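Local coordinates for haloacid dehalogenase domain protein hydrolase (PDB 4OVY) that probably acts as a phosphatase-like hydrolase of the haloacid dehalogenase superfamily and holds a calcium ion in its metal site, at residues M110-F115 and P199-L204; H128-R133 and R264-D269; A214-G219 and D236-M241. All blocks are in the same frame, centred on the assembly; numbering follows the deposited sequence.

Contact 1: M110-F115 and P199-L204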
HETATM    1  N   MSE A 110     -20.906   1.909  -8.396  1.00 22.51           N
HETATM    2  CA  MSE A 110     -20.765   0.457  -8.523  1.00 22.46           C
HETATM    3  C   MSE A 110     -19.707  -0.018  -7.564  1.00 21.95           C
HETATM    4  O   MSE A 110     -18.905   0.776  -7.063  1.00 21.18           O
HETATM    5  CB  MSE A 110     -20.455   0.067  -9.973  1.00 22.77           C
HETATM    6  CG  MSE A 110     -19.031   0.365 -10.418  1.00 23.27           C
HETATM    7 SE   MSE A 110     -18.701  -0.333 -12.235  1.00 26.56          SE
HETATM    8  CE  MSE A 110     -20.113   0.683 -13.170  1.00 26.50           C
ATOM      9  N   THR A 111     -19.698  -1.319  -7.297  1.00 21.53           N
ATOM     10  CA  THR A 111     -18.714  -1.888  -6.387  1.00 20.70           C
ATOM     11  C   THR A 111     -17.374  -2.080  -7.074  1.00 21.27           C
ATOM     12  O   THR A 111     -17.281  -2.069  -8.305  1.00 19.79           O
ATOM     13  CB  THR A 111     -19.152  -3.245  -5.810  1.00 21.17           C
ATOM     14  OG1 THR A 111     -19.200  -4.216  -6.855  1.00 23.33           O
ATOM     15  CG2 THR A 111     -20.524  -3.141  -5.140  1.00 24.05           C
ATOM     16  N   ASP A 112     -16.341  -2.270  -6.256  1.00 20.82           N
ATOM     17  CA  ASP A 112     -15.009  -2.638  -6.746  1.00 21.84           C
ATOM     18  C   ASP A 112     -15.046  -3.895  -7.625  1.00 21.63           C
ATOM     19  O   ASP A 112     -14.439  -3.926  -8.692  1.00 21.62           O
ATOM     20  CB  ASP A 112     -14.016  -2.811  -5.578  1.00 24.08           C
ATOM     21  CG  ASP A 112     -14.467  -3.844  -4.529  1.00 23.13           C
ATOM     22  OD1 ASP A 112     -15.673  -4.151  -4.400  1.00 22.86           O
ATOM     23  OD2 ASP A 112     -13.588  -4.349  -3.808  1.00 27.48           O
ATOM     24  N   ASP A 113     -15.786  -4.910  -7.194  1.00 21.05           N
ATOM     25  CA  ASP A 113     -15.897  -6.147  -7.962  1.00 22.19           C
ATOM     26  C   ASP A 113     -16.614  -5.943  -9.299  1.00 20.94           C
ATOM     27  O   ASP A 113     -16.251  -6.558 -10.302  1.00 22.23           O
ATOM     28  CB  ASP A 113     -16.608  -7.227  -7.140  1.00 24.46           C
ATOM     29  CG  ASP A 113     -15.737  -7.798  -6.031  1.00 25.79           C
ATOM     30  OD1 ASP A 113     -14.520  -7.518  -5.975  1.00 27.53           O
ATOM     31  OD2 ASP A 113     -16.279  -8.544  -5.199  1.00 30.00           O
ATOM     32  N   GLU A 114     -17.631  -5.084  -9.318  1.00 21.75           N
ATOM     33  CA  GLU A 114     -18.340  -4.780 -10.558  1.00 20.96           C
ATOM     34  C   GLU A 114     -17.395  -4.107 -11.558  1.00 22.33           C
ATOM     35  O   GLU A 114     -17.357  -4.475 -12.742  1.00 21.91           O
ATOM     36  CB  GLU A 114     -19.588  -3.928 -10.265  1.00 22.16           C
ATOM     37  CG  GLU A 114     -20.701  -4.771  -9.645  1.00 24.96           C
ATOM     38  CD  GLU A 114     -21.842  -3.999  -9.002  1.00 26.11           C
ATOM     39  OE1 GLU A 114     -21.753  -2.773  -8.771  1.00 25.88           O
ATOM     40  OE2 GLU A 114     -22.854  -4.659  -8.700  1.00 30.99           O
ATOM     41  N   PHE A 115     -16.603  -3.152 -11.070  1.00 19.76           N
ATOM     42  CA  PHE A 115     -15.640  -2.464 -11.919  1.00 20.17           C
ATOM     43  C   PHE A 115     -14.577  -3.439 -12.447  1.00 19.44           C
ATOM     44  O   PHE A 115     -14.236  -3.401 -13.624  1.00 21.17           O
ATOM     45  CB  PHE A 115     -14.980  -1.309 -11.169  1.00 18.97           C
ATOM     46  CG  PHE A 115     -14.060  -0.496 -12.025  1.00 20.16           C
ATOM     47  CD1 PHE A 115     -14.571   0.368 -12.983  1.00 22.26           C
ATOM     48  CD2 PHE A 115     -12.683  -0.610 -11.896  1.00 20.47           C
ATOM     49  CE1 PHE A 115     -13.724   1.115 -13.795  1.00 22.10           C
ATOM     50  CE2 PHE A 115     -11.835   0.131 -12.697  1.00 21.85           C
ATOM     51  CZ  PHE A 115     -12.356   0.994 -13.649  1.00 22.97           C
ATOM     52  N   PRO A 199     -20.936  -7.517   2.480  1.00 27.57           N
ATOM     53  CA  PRO A 199     -20.027  -6.371   2.597  1.00 26.29           C
ATOM     54  C   PRO A 199     -19.311  -6.050   1.284  1.00 25.40           C
ATOM     55  O   PRO A 199     -18.722  -6.938   0.658  1.00 28.39           O
ATOM     56  CB  PRO A 199     -19.022  -6.820   3.670  1.00 28.96           C
ATOM     57  CG  PRO A 199     -19.683  -7.950   4.386  1.00 30.20           C
ATOM     58  CD  PRO A 199     -20.521  -8.630   3.350  1.00 29.81           C
ATOM     59  N   VAL A 200     -19.370  -4.787   0.872  1.00 23.36           N
ATOM     60  CA  VAL A 200     -18.771  -4.352  -0.385  1.00 22.72           C
ATOM     61  C   VAL A 200     -18.087  -3.000  -0.224  1.00 22.40           C
ATOM     62  O   VAL A 200     -18.365  -2.257   0.726  1.00 22.28           O
ATOM     63  CB  VAL A 200     -19.811  -4.227  -1.522  1.00 24.89           C
ATOM     64  CG1 VAL A 200     -20.537  -5.546  -1.758  1.00 27.16           C
ATOM     65  CG2 VAL A 200     -20.809  -3.108  -1.240  1.00 24.44           C
ATOM     66  N   LEU A 201     -17.187  -2.698  -1.152  1.00 21.08           N
ATOM     67  CA  LEU A 201     -16.645  -1.351  -1.300  1.00 21.22           C
ATOM     68  C   LEU A 201     -17.243  -0.754  -2.560  1.00 21.23           C
ATOM     69  O   LEU A 201     -17.213  -1.382  -3.626  1.00 22.75           O
ATOM     70  CB  LEU A 201     -15.122  -1.349  -1.411  1.00 21.14           C
ATOM     71  CG  LEU A 201     -14.286  -1.505  -0.131  1.00 22.38           C
ATOM     72  CD1 LEU A 201     -14.725  -0.553   0.980  1.00 21.95           C
ATOM     73  CD2 LEU A 201     -14.297  -2.936   0.364  1.00 24.87           C
ATOM     74  N   VAL A 202     -17.764   0.464  -2.423  1.00 21.59           N
ATOM     75  CA  VAL A 202     -18.445   1.175  -3.498  1.00 21.31           C
ATOM     76  C   VAL A 202     -17.588   2.353  -3.948  1.00 20.33           C
ATOM     77  O   VAL A 202     -17.071   3.108  -3.121  1.00 21.19           O
ATOM     78  CB  VAL A 202     -19.819   1.690  -3.016  1.00 22.84           C
ATOM     79  CG1 VAL A 202     -20.514   2.507  -4.098  1.00 23.75           C
ATOM     80  CG2 VAL A 202     -20.686   0.518  -2.594  1.00 23.84           C
ATOM     81  N   ARG A 203     -17.460   2.508  -5.262  1.00 19.52           N
ATOM     82  CA  ARG A 203     -16.711   3.612  -5.852  1.00 20.85           C
ATOM     83  C   ARG A 203     -17.482   4.934  -5.744  1.00 21.27           C
ATOM     84  O   ARG A 203     -18.670   5.007  -6.069  1.00 22.78           O
ATOM     85  CB  ARG A 203     -16.417   3.318  -7.318  1.00 21.62           C
ATOM     86  CG  ARG A 203     -15.552   2.087  -7.563  1.00 21.63           C
ATOM     87  CD  ARG A 203     -15.518   1.746  -9.041  1.00 22.74           C
ATOM     88  NE  ARG A 203     -15.171   2.920  -9.834  1.00 25.43           N
ATOM     89  CZ  ARG A 203     -13.940   3.284 -10.181  1.00 29.06           C
ATOM     90  NH1 ARG A 203     -12.879   2.552  -9.850  1.00 29.72           N
ATOM     91  NH2 ARG A 203     -13.773   4.398 -10.892  1.00 35.57           N
ATOM     92  N   LEU A 204     -16.795   5.974  -5.292  1.00 21.27           N
ATOM     93  CA  LEU A 204     -17.369   7.310  -5.185  1.00 23.01           C
ATOM     94  C   LEU A 204     -16.951   8.192  -6.361  1.00 23.06           C
ATOM     95  O   LEU A 204     -15.971   7.908  -7.054  1.00 23.07           O
ATOM     96  CB  LEU A 204     -16.935   7.955  -3.875  1.00 22.47           C
ATOM     97  CG  LEU A 204     -17.270   7.178  -2.597  1.00 24.75           C
ATOM     98  CD1 LEU A 204     -16.781   7.956  -1.386  1.00 25.01           C
ATOM     99  CD2 LEU A 204     -18.766   6.905  -2.501  1.00 28.59           C
TER
HETATM  100  O   HOH W   1     -16.788  -5.600  -2.619  1.00 34.11           O
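M110 and D112 reach the strand 198-204 through two backbone bonds around a single bridge between T111 and V202. R203 N donates to M110 O at 2.9 Å, nearly straight at 172°, and D112 N donates to L201 O at 2.9 Å. That same carbonyl is also approached by T111 CA, 3.2 Å from L201 O, in a CA-H...O contact. T111 and E114 satisfy each other's amides: T111 N donates to E114 OE1, while E114 N is capped by T111 OG1 at 3.0 Å. D112 OD1 accepts a hydrogen bond from a water 2.6 Å away, and the water in turn accepts one from L201 N, whereas D112 OD2 forms a salt bridge with R221 of the second subunit. The R203 guanidinium lies flat on the F115 ring, planes 17° apart, with CZ of R203 4.1 Å from the F115 ring centroid and NH1 over the centre; R203 NE donates to H107 O. An alanine in place of F115 would probably leave the R203 guanidinium without its cation-pi partner and freer to turn. T111 and E114 form a capping box at the start of helix 112-125, beside strand 198-204 of the hairpin with 183-195.

Contact 2: H128-R133 and R264-D269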
ATOM      1  N   HIS A 128      -5.359  -4.200 -29.805  1.00 22.75           N
ATOM      2  CA  HIS A 128      -4.573  -3.089 -30.273  1.00 22.44           C
ATOM      3  C   HIS A 128      -4.860  -2.901 -31.768  1.00 23.96           C
ATOM      4  O   HIS A 128      -4.893  -3.887 -32.520  1.00 25.93           O
ATOM      5  CB  HIS A 128      -3.088  -3.347 -30.013  1.00 21.39           C
ATOM      6  CG  HIS A 128      -2.251  -2.119 -30.117  1.00 21.46           C
ATOM      7  ND1 HIS A 128      -1.913  -1.560 -31.326  1.00 21.44           N
ATOM      8  CD2 HIS A 128      -1.709  -1.322 -29.167  1.00 21.98           C
ATOM      9  CE1 HIS A 128      -1.186  -0.475 -31.122  1.00 22.36           C
ATOM     10  NE2 HIS A 128      -1.054  -0.305 -29.819  1.00 23.62           N
ATOM     11  N   PRO A 129      -5.089  -1.645 -32.202  1.00 24.15           N
ATOM     12  CA  PRO A 129      -5.447  -1.390 -33.610  1.00 26.59           C
ATOM     13  C   PRO A 129      -4.332  -1.701 -34.613  1.00 25.00           C
ATOM     14  O   PRO A 129      -4.613  -1.968 -35.773  1.00 28.90           O
ATOM     15  CB  PRO A 129      -5.770   0.110 -33.628  1.00 28.16           C
ATOM     16  CG  PRO A 129      -5.052   0.672 -32.455  1.00 29.04           C
ATOM     17  CD  PRO A 129      -5.061  -0.403 -31.409  1.00 25.84           C
ATOM     18  N   LYS A 130      -3.083  -1.619 -34.165  1.00 23.28           N
ATOM     19  CA  LYS A 130      -1.921  -1.989 -34.967  1.00 26.39           C
ATOM     20  C   LYS A 130      -1.596  -3.481 -34.879  1.00 24.92           C
ATOM     21  O   LYS A 130      -1.520  -4.153 -35.896  1.00 25.14           O
ATOM     22  CB  LYS A 130      -0.708  -1.180 -34.511  1.00 28.80           C
ATOM     23  CG  LYS A 130       0.537  -1.327 -35.367  1.00 34.07           C
ATOM     24  CD  LYS A 130       1.648  -0.455 -34.808  1.00 39.78           C
ATOM     25  CE  LYS A 130       3.014  -0.880 -35.296  1.00 44.37           C
ATOM     26  NZ  LYS A 130       3.308  -0.368 -36.662  1.00 56.55           N
ATOM     27  N   PHE A 131      -1.389  -3.991 -33.671  1.00 21.67           N
ATOM     28  CA  PHE A 131      -0.888  -5.359 -33.492  1.00 21.76           C
ATOM     29  C   PHE A 131      -1.993  -6.419 -33.579  1.00 22.11           C
ATOM     30  O   PHE A 131      -1.700  -7.592 -33.782  1.00 22.93           O
ATOM     31  CB  PHE A 131      -0.088  -5.475 -32.178  1.00 21.22           C
ATOM     32  CG  PHE A 131       1.041  -4.485 -32.081  1.00 21.28           C
ATOM     33  CD1 PHE A 131       2.140  -4.589 -32.920  1.00 24.19           C
ATOM     34  CD2 PHE A 131       0.991  -3.432 -31.174  1.00 23.71           C
ATOM     35  CE1 PHE A 131       3.174  -3.671 -32.858  1.00 25.95           C
ATOM     36  CE2 PHE A 131       2.021  -2.507 -31.104  1.00 24.91           C
ATOM     37  CZ  PHE A 131       3.117  -2.628 -31.945  1.00 26.28           C
ATOM     38  N   HIS A 132      -3.251  -6.004 -33.448  1.00 22.98           N
ATOM     39  CA  HIS A 132      -4.401  -6.921 -33.502  1.00 25.33           C
ATOM     40  C   HIS A 132      -4.273  -8.111 -32.531  1.00 23.26           C
ATOM     41  O   HIS A 132      -4.667  -9.246 -32.831  1.00 24.25           O
ATOM     42  CB  HIS A 132      -4.667  -7.377 -34.943  1.00 25.12           C
ATOM     43  CG  HIS A 132      -5.211  -6.295 -35.826  1.00 27.51           C
ATOM     44  ND1 HIS A 132      -5.212  -6.385 -37.199  1.00 29.77           N
ATOM     45  CD2 HIS A 132      -5.762  -5.095 -35.530  1.00 31.53           C
ATOM     46  CE1 HIS A 132      -5.755  -5.293 -37.711  1.00 32.89           C
ATOM     47  NE2 HIS A 132      -6.095  -4.494 -36.718  1.00 31.02           N
ATOM     48  N   ARG A 133      -3.728  -7.811 -31.358  1.00 24.73           N
ATOM     49  CA  ARG A 133      -3.622  -8.739 -30.242  1.00 23.56           C
ATOM     50  C   ARG A 133      -4.194  -8.013 -29.026  1.00 23.36           C
ATOM     51  O   ARG A 133      -4.293  -6.778 -29.040  1.00 22.38           O
ATOM     52  CB  ARG A 133      -2.159  -9.076 -29.962  1.00 25.53           C
ATOM     53  CG  ARG A 133      -1.423  -9.734 -31.118  1.00 27.95           C
ATOM     54  CD  ARG A 133       0.080  -9.754 -30.879  1.00 33.77           C
ATOM     55  NE  ARG A 133       0.464 -10.686 -29.818  1.00 36.25           N
ATOM     56  CZ  ARG A 133       1.723 -10.980 -29.482  1.00 37.45           C
ATOM     57  NH1 ARG A 133       2.747 -10.413 -30.113  1.00 35.16           N
ATOM     58  NH2 ARG A 133       1.961 -11.856 -28.510  1.00 41.63           N
ATOM     59  N   ARG A 264       9.479  -1.904 -35.174  1.00 22.95           N
ATOM     60  CA  ARG A 264       8.938  -2.971 -34.319  1.00 23.35           C
ATOM     61  C   ARG A 264       7.952  -2.455 -33.256  1.00 23.11           C
ATOM     62  O   ARG A 264       7.160  -3.227 -32.708  1.00 22.59           O
ATOM     63  CB  ARG A 264      10.082  -3.740 -33.663  1.00 23.95           C
ATOM     64  CG  ARG A 264      11.039  -4.390 -34.653  1.00 24.53           C
ATOM     65  CD  ARG A 264      12.128  -5.209 -33.970  1.00 24.55           C
ATOM     66  NE  ARG A 264      12.951  -4.382 -33.093  1.00 23.66           N
ATOM     67  CZ  ARG A 264      13.802  -4.840 -32.171  1.00 24.03           C
ATOM     68  NH1 ARG A 264      13.980  -6.142 -31.982  1.00 26.66           N
ATOM     69  NH2 ARG A 264      14.480  -3.983 -31.424  1.00 24.59           N
ATOM     70  N   GLU A 265       7.994  -1.160 -32.954  1.00 20.48           N
ATOM     71  CA  GLU A 265       7.106  -0.593 -31.936  1.00 21.12           C
ATOM     72  C   GLU A 265       6.720   0.813 -32.387  1.00 22.01           C
ATOM     73  O   GLU A 265       6.159   0.960 -33.477  1.00 23.50           O
ATOM     74  CB  GLU A 265       7.764  -0.651 -30.539  1.00 21.29           C
ATOM     75  CG  GLU A 265       6.783  -0.673 -29.357  1.00 22.58           C
ATOM     76  CD  GLU A 265       6.704   0.626 -28.556  1.00 23.72           C
ATOM     77  OE1 GLU A 265       5.814   0.729 -27.680  1.00 25.67           O
ATOM     78  OE2 GLU A 265       7.532   1.536 -28.770  1.00 22.63           O
ATOM     79  N   PHE A 266       7.019   1.834 -31.588  1.00 22.34           N
ATOM     80  CA  PHE A 266       6.763   3.219 -31.970  1.00 21.48           C
ATOM     81  C   PHE A 266       7.976   4.054 -31.634  1.00 22.00           C
ATOM     82  O   PHE A 266       8.670   3.768 -30.660  1.00 22.92           O
ATOM     83  CB  PHE A 266       5.569   3.761 -31.203  1.00 23.27           C
ATOM     84  CG  PHE A 266       4.278   3.101 -31.559  1.00 23.44           C
ATOM     85  CD1 PHE A 266       3.858   1.967 -30.890  1.00 23.31           C
ATOM     86  CD2 PHE A 266       3.480   3.621 -32.569  1.00 27.21           C
ATOM     87  CE1 PHE A 266       2.660   1.351 -31.224  1.00 24.08           C
ATOM     88  CE2 PHE A 266       2.285   3.012 -32.908  1.00 28.82           C
ATOM     89  CZ  PHE A 266       1.875   1.875 -32.232  1.00 24.97           C
ATOM     90  N   ALA A 267       8.233   5.081 -32.444  1.00 22.00           N
ATOM     91  CA  ALA A 267       9.332   6.000 -32.175  1.00 22.53           C
ATOM     92  C   ALA A 267       8.739   7.333 -31.762  1.00 22.99           C
ATOM     93  O   ALA A 267       7.964   7.931 -32.510  1.00 24.82           O
ATOM     94  CB  ALA A 267      10.222   6.160 -33.393  1.00 24.23           C
ATOM     95  N   TYR A 268       9.075   7.775 -30.557  1.00 20.89           N
ATOM     96  CA  TYR A 268       8.596   9.049 -30.032  1.00 21.43           C
ATOM     97  C   TYR A 268       9.396   9.477 -28.814  1.00 20.70           C
ATOM     98  O   TYR A 268       9.914   8.640 -28.095  1.00 21.78           O
ATOM     99  CB  TYR A 268       7.119   8.964 -29.642  1.00 21.83           C
ATOM    100  CG  TYR A 268       6.784   7.942 -28.561  1.00 20.61           C
ATOM    101  CD1 TYR A 268       6.517   6.624 -28.890  1.00 22.14           C
ATOM    102  CD2 TYR A 268       6.709   8.315 -27.217  1.00 19.33           C
ATOM    103  CE1 TYR A 268       6.200   5.692 -27.916  1.00 21.94           C
ATOM    104  CE2 TYR A 268       6.394   7.394 -26.228  1.00 19.46           C
ATOM    105  CZ  TYR A 268       6.131   6.084 -26.584  1.00 20.32           C
ATOM    106  OH  TYR A 268       5.815   5.169 -25.620  1.00 19.46           O
ATOM    107  N   ASP A 269       9.492  10.780 -28.590  1.00 21.03           N
ATOM    108  CA  ASP A 269       9.995  11.295 -27.325  1.00 21.55           C
ATOM    109  C   ASP A 269       9.461  12.704 -27.028  1.00 22.16           C
ATOM    110  O   ASP A 269       8.439  12.842 -26.339  1.00 20.71           O
ATOM    111  CB  ASP A 269      11.539  11.191 -27.188  1.00 23.14           C
ATOM    112  CG  ASP A 269      12.309  11.579 -28.449  1.00 25.08           C
ATOM    113  OD1 ASP A 269      11.992  12.592 -29.112  1.00 25.42           O
ATOM    114  OD2 ASP A 269      13.297  10.877 -28.753  1.00 28.11           O
TER
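The far end of the F266 ring meets three side chains, H128, K130 and F131, and no hydrogen bond crosses between the segments. The H128 and F266 rings meet tip to tip, CE1 of H128 standing 4.0 Å from CZ of F266, each near the plane of the other ring. The K130 chain and the F266 ring pass each other heading opposite ways; K130 CD lies 3.5 Å from F266 CZ, the closest approach here. The K130 chain is extended as far as CE and bends only at chi4 (81°), and the cation-pi attraction of its NZ to the F266 ring is at most weak. F131 also passes F266 in the opposite sense, with F131 CE2 3.9 Å from F266 CE1, and F131 CE1 is 4.0 Å from R264 O. Within 128-133 the imidazole of H128 has F131 CD2 above one face and P129 CD above the opposite one, both toward the rim. H128 ND1 accepts from K130 N at 3.1 Å. It also takes a weaker bond from F131 N, while H128 NE2 donates to Q51 O. On the other side, F266 N donates to E265 OE2 at 2.9 Å, and that carboxylate is also held by Y140 and H259. The contact thus joins the loop between helices 112-125 and 141-152 to the chain entering the short strand 267-268, which pairs antiparallel with strand 253-260; F302 meets the F131 ring from the C-terminal region.

Contact 3: A214-G219 and D236-M241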
ATOM      1  N   ALA A 214       5.320  14.589  -9.355  1.00 20.47           N
ATOM      2  CA  ALA A 214       5.760  14.629  -7.961  1.00 20.83           C
ATOM      3  C   ALA A 214       4.860  13.809  -7.032  1.00 22.20           C
ATOM      4  O   ALA A 214       5.202  13.607  -5.867  1.00 22.41           O
ATOM      5  CB  ALA A 214       5.876  16.072  -7.467  1.00 22.29           C
ATOM      6  N   GLY A 215       3.717  13.348  -7.540  1.00 19.70           N
ATOM      7  CA  GLY A 215       2.896  12.396  -6.826  1.00 19.27           C
ATOM      8  C   GLY A 215       3.550  11.031  -6.658  1.00 19.59           C
ATOM      9  O   GLY A 215       3.224  10.320  -5.713  1.00 18.77           O
ATOM     10  N   LYS A 216       4.462  10.649  -7.554  1.00 17.40           N
ATOM     11  CA  LYS A 216       5.014   9.283  -7.496  1.00 17.62           C
ATOM     12  C   LYS A 216       5.849   9.019  -6.239  1.00 15.77           C
ATOM     13  O   LYS A 216       5.642   8.001  -5.574  1.00 17.78           O
ATOM     14  CB  LYS A 216       5.747   8.896  -8.792  1.00 17.99           C
ATOM     15  CG  LYS A 216       4.800   8.730  -9.976  1.00 20.83           C
ATOM     16  CD  LYS A 216       5.401   7.960 -11.147  1.00 20.72           C
ATOM     17  CE  LYS A 216       4.370   7.786 -12.256  1.00 22.81           C
ATOM     18  NZ  LYS A 216       4.794   6.791 -13.273  1.00 24.39           N
ATOM     19  N   PRO A 217       6.765   9.936  -5.875  1.00 15.99           N
ATOM     20  CA  PRO A 217       7.473   9.723  -4.606  1.00 17.48           C
ATOM     21  C   PRO A 217       6.540   9.718  -3.393  1.00 17.54           C
ATOM     22  O   PRO A 217       6.789   9.008  -2.424  1.00 18.25           O
ATOM     23  CB  PRO A 217       8.466  10.885  -4.552  1.00 17.88           C
ATOM     24  CG  PRO A 217       8.661  11.289  -5.969  1.00 19.63           C
ATOM     25  CD  PRO A 217       7.349  11.037  -6.659  1.00 18.18           C
ATOM     26  N   VAL A 218       5.461  10.490  -3.455  1.00 17.91           N
ATOM     27  CA  VAL A 218       4.474  10.495  -2.382  1.00 18.47           C
ATOM     28  C   VAL A 218       3.751   9.140  -2.310  1.00 17.47           C
ATOM     29  O   VAL A 218       3.593   8.568  -1.231  1.00 17.89           O
ATOM     30  CB  VAL A 218       3.457  11.641  -2.556  1.00 18.08           C
ATOM     31  CG1 VAL A 218       2.329  11.525  -1.550  1.00 19.88           C
ATOM     32  CG2 VAL A 218       4.151  12.991  -2.409  1.00 20.52           C
ATOM     33  N   GLY A 219       3.316   8.625  -3.454  1.00 15.80           N
ATOM     34  CA  GLY A 219       2.627   7.331  -3.475  1.00 17.08           C
ATOM     35  C   GLY A 219       3.547   6.220  -2.983  1.00 17.10           C
ATOM     36  O   GLY A 219       3.151   5.365  -2.188  1.00 17.90           O
ATOM     37  N   ASP A 236       8.609  12.065 -18.870  1.00 21.12           N
ATOM     38  CA  ASP A 236       8.868  13.145 -17.930  1.00 19.92           C
ATOM     39  C   ASP A 236       8.026  13.043 -16.658  1.00 20.12           C
ATOM     40  O   ASP A 236       8.424  13.555 -15.625  1.00 20.60           O
ATOM     41  CB  ASP A 236       8.682  14.500 -18.610  1.00 21.12           C
ATOM     42  CG  ASP A 236       9.817  14.835 -19.564  1.00 24.28           C
ATOM     43  OD1 ASP A 236      10.771  14.021 -19.721  1.00 23.84           O
ATOM     44  OD2 ASP A 236       9.758  15.929 -20.170  1.00 25.44           O
ATOM     45  N   GLY A 237       6.876  12.373 -16.737  1.00 19.59           N
ATOM     46  CA  GLY A 237       6.087  12.048 -15.549  1.00 20.12           C
ATOM     47  C   GLY A 237       6.785  11.144 -14.536  1.00 18.32           C
ATOM     48  O   GLY A 237       6.339  11.046 -13.396  1.00 18.63           O
ATOM     49  N   ASP A 238       7.879  10.498 -14.949  1.00 18.48           N
ATOM     50  CA  ASP A 238       8.698   9.651 -14.079  1.00 19.11           C
ATOM     51  C   ASP A 238       9.907  10.361 -13.460  1.00 19.13           C
ATOM     52  O   ASP A 238      10.661   9.743 -12.699  1.00 18.78           O
ATOM     53  CB  ASP A 238       9.201   8.439 -14.880  1.00 19.07           C
ATOM     54  CG  ASP A 238       8.077   7.540 -15.326  1.00 19.91           C
ATOM     55  OD1 ASP A 238       7.260   7.165 -14.461  1.00 20.37           O
ATOM     56  OD2 ASP A 238       8.011   7.207 -16.528  1.00 18.79           O
ATOM     57  N   TYR A 239      10.079  11.648 -13.759  1.00 17.94           N
ATOM     58  CA  TYR A 239      11.277  12.393 -13.345  1.00 18.95           C
ATOM     59  C   TYR A 239      11.484  12.350 -11.833  1.00 16.83           C
ATOM     60  O   TYR A 239      12.563  12.015 -11.371  1.00 18.25           O
ATOM     61  CB  TYR A 239      11.207  13.856 -13.815  1.00 18.74           C
ATOM     62  CG  TYR A 239      12.520  14.621 -13.734  1.00 18.01           C
ATOM     63  CD1 TYR A 239      13.044  15.019 -12.508  1.00 19.80           C
ATOM     64  CD2 TYR A 239      13.216  14.979 -14.885  1.00 20.00           C
ATOM     65  CE1 TYR A 239      14.234  15.725 -12.425  1.00 20.63           C
ATOM     66  CE2 TYR A 239      14.406  15.694 -14.811  1.00 19.99           C
ATOM     67  CZ  TYR A 239      14.911  16.057 -13.576  1.00 19.87           C
ATOM     68  OH  TYR A 239      16.091  16.764 -13.473  1.00 23.80           O
ATOM     69  N   GLU A 240      10.451  12.702 -11.068  1.00 16.42           N
ATOM     70  CA  GLU A 240      10.566  12.727  -9.614  1.00 17.75           C
ATOM     71  C   GLU A 240      10.792  11.336  -9.012  1.00 16.77           C
ATOM     72  O   GLU A 240      11.564  11.198  -8.070  1.00 18.79           O
ATOM     73  CB  GLU A 240       9.360  13.416  -8.971  1.00 18.46           C
ATOM     74  CG  GLU A 240       9.302  14.924  -9.231  1.00 19.03           C
ATOM     75  CD  GLU A 240       8.472  15.318 -10.443  1.00 21.33           C
ATOM     76  OE1 GLU A 240       8.226  14.469 -11.342  1.00 20.39           O
ATOM     77  OE2 GLU A 240       8.072  16.505 -10.495  1.00 22.47           O
HETATM   78  N   MSE A 241      10.143  10.309  -9.561  1.00 17.16           N
HETATM   79  CA  MSE A 241      10.381   8.939  -9.091  1.00 16.48           C
HETATM   80  C   MSE A 241      11.849   8.567  -9.258  1.00 16.76           C
HETATM   81  O   MSE A 241      12.470   8.061  -8.328  1.00 18.00           O
HETATM   82  CB  MSE A 241       9.475   7.931  -9.797  1.00 17.07           C
HETATM   83  CG  MSE A 241       9.862   6.504  -9.409  1.00 18.06           C
HETATM   84 SE   MSE A 241       8.705   5.178 -10.291  1.00 21.79          SE
HETATM   85  CE  MSE A 241       9.345   5.373 -12.149  1.00 21.09           C
TER
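K216 sends an extended chain from helix 215-223 to D238, where K216 NZ meets D238 OD1 at 2.8 Å in a salt bridge, nearly along the C-O axis of the carboxylate. On the way it passes G237 O, which is 3.9 Å from K216 CD. The ammonium is gripped further by D42 and by V160 O, and D238 OD2 accepts from N234 N and S235 N, so this buried end is densely bonded and the D238 carboxylate is held from both oxygens. Nearer the helix backbones, K216 CB rests against M241 CB at 4.0 Å, and P217 CG lies 3.6 Å from E240 O and 3.7 Å from E240 CB. The A214/E240 side is looser and partly exposed: the E240 chain bends at chi2 (93°), and E240 CD comes within 3.4 Å of A214 N, with no hydrogen bond between the two segments there. Y192 of the second subunit packs on both P217 and E240. D42, D44 and N234 hold the calcium ion here; D238 is a further calcium-binding residue, not bound to the ion in this model. The lysine-aspartate pair beside them is consistent with the active site of haloacid dehalogenase-like hydrolases, where K216 probably corresponds to the active-site lysine.

Following the chain from the N terminus, 110-115 comes first and 128-133 next, before either has met its partner. Contact 1 closes when the chain reaches 199-204, tying the start of helix 112-125 to a hairpin strand. Contact 3 then opens and closes over a short span, 214-219 to 236-241, joining helices 215-223 and 239-246 beside the metal site. Contact 2 closes last, at 264-269, joining the loop after helix 112-125 to the chain leading into strand 267-268. It therefore crosses contact 1 and encloses contact 3, which follows contact 1 in series. Contacts 1 and 3 both touch the second subunit, whereas contact 2 does not. Contacts 2 and 3 approach to about 7 Å between nearest atoms; contact 1 stands further off.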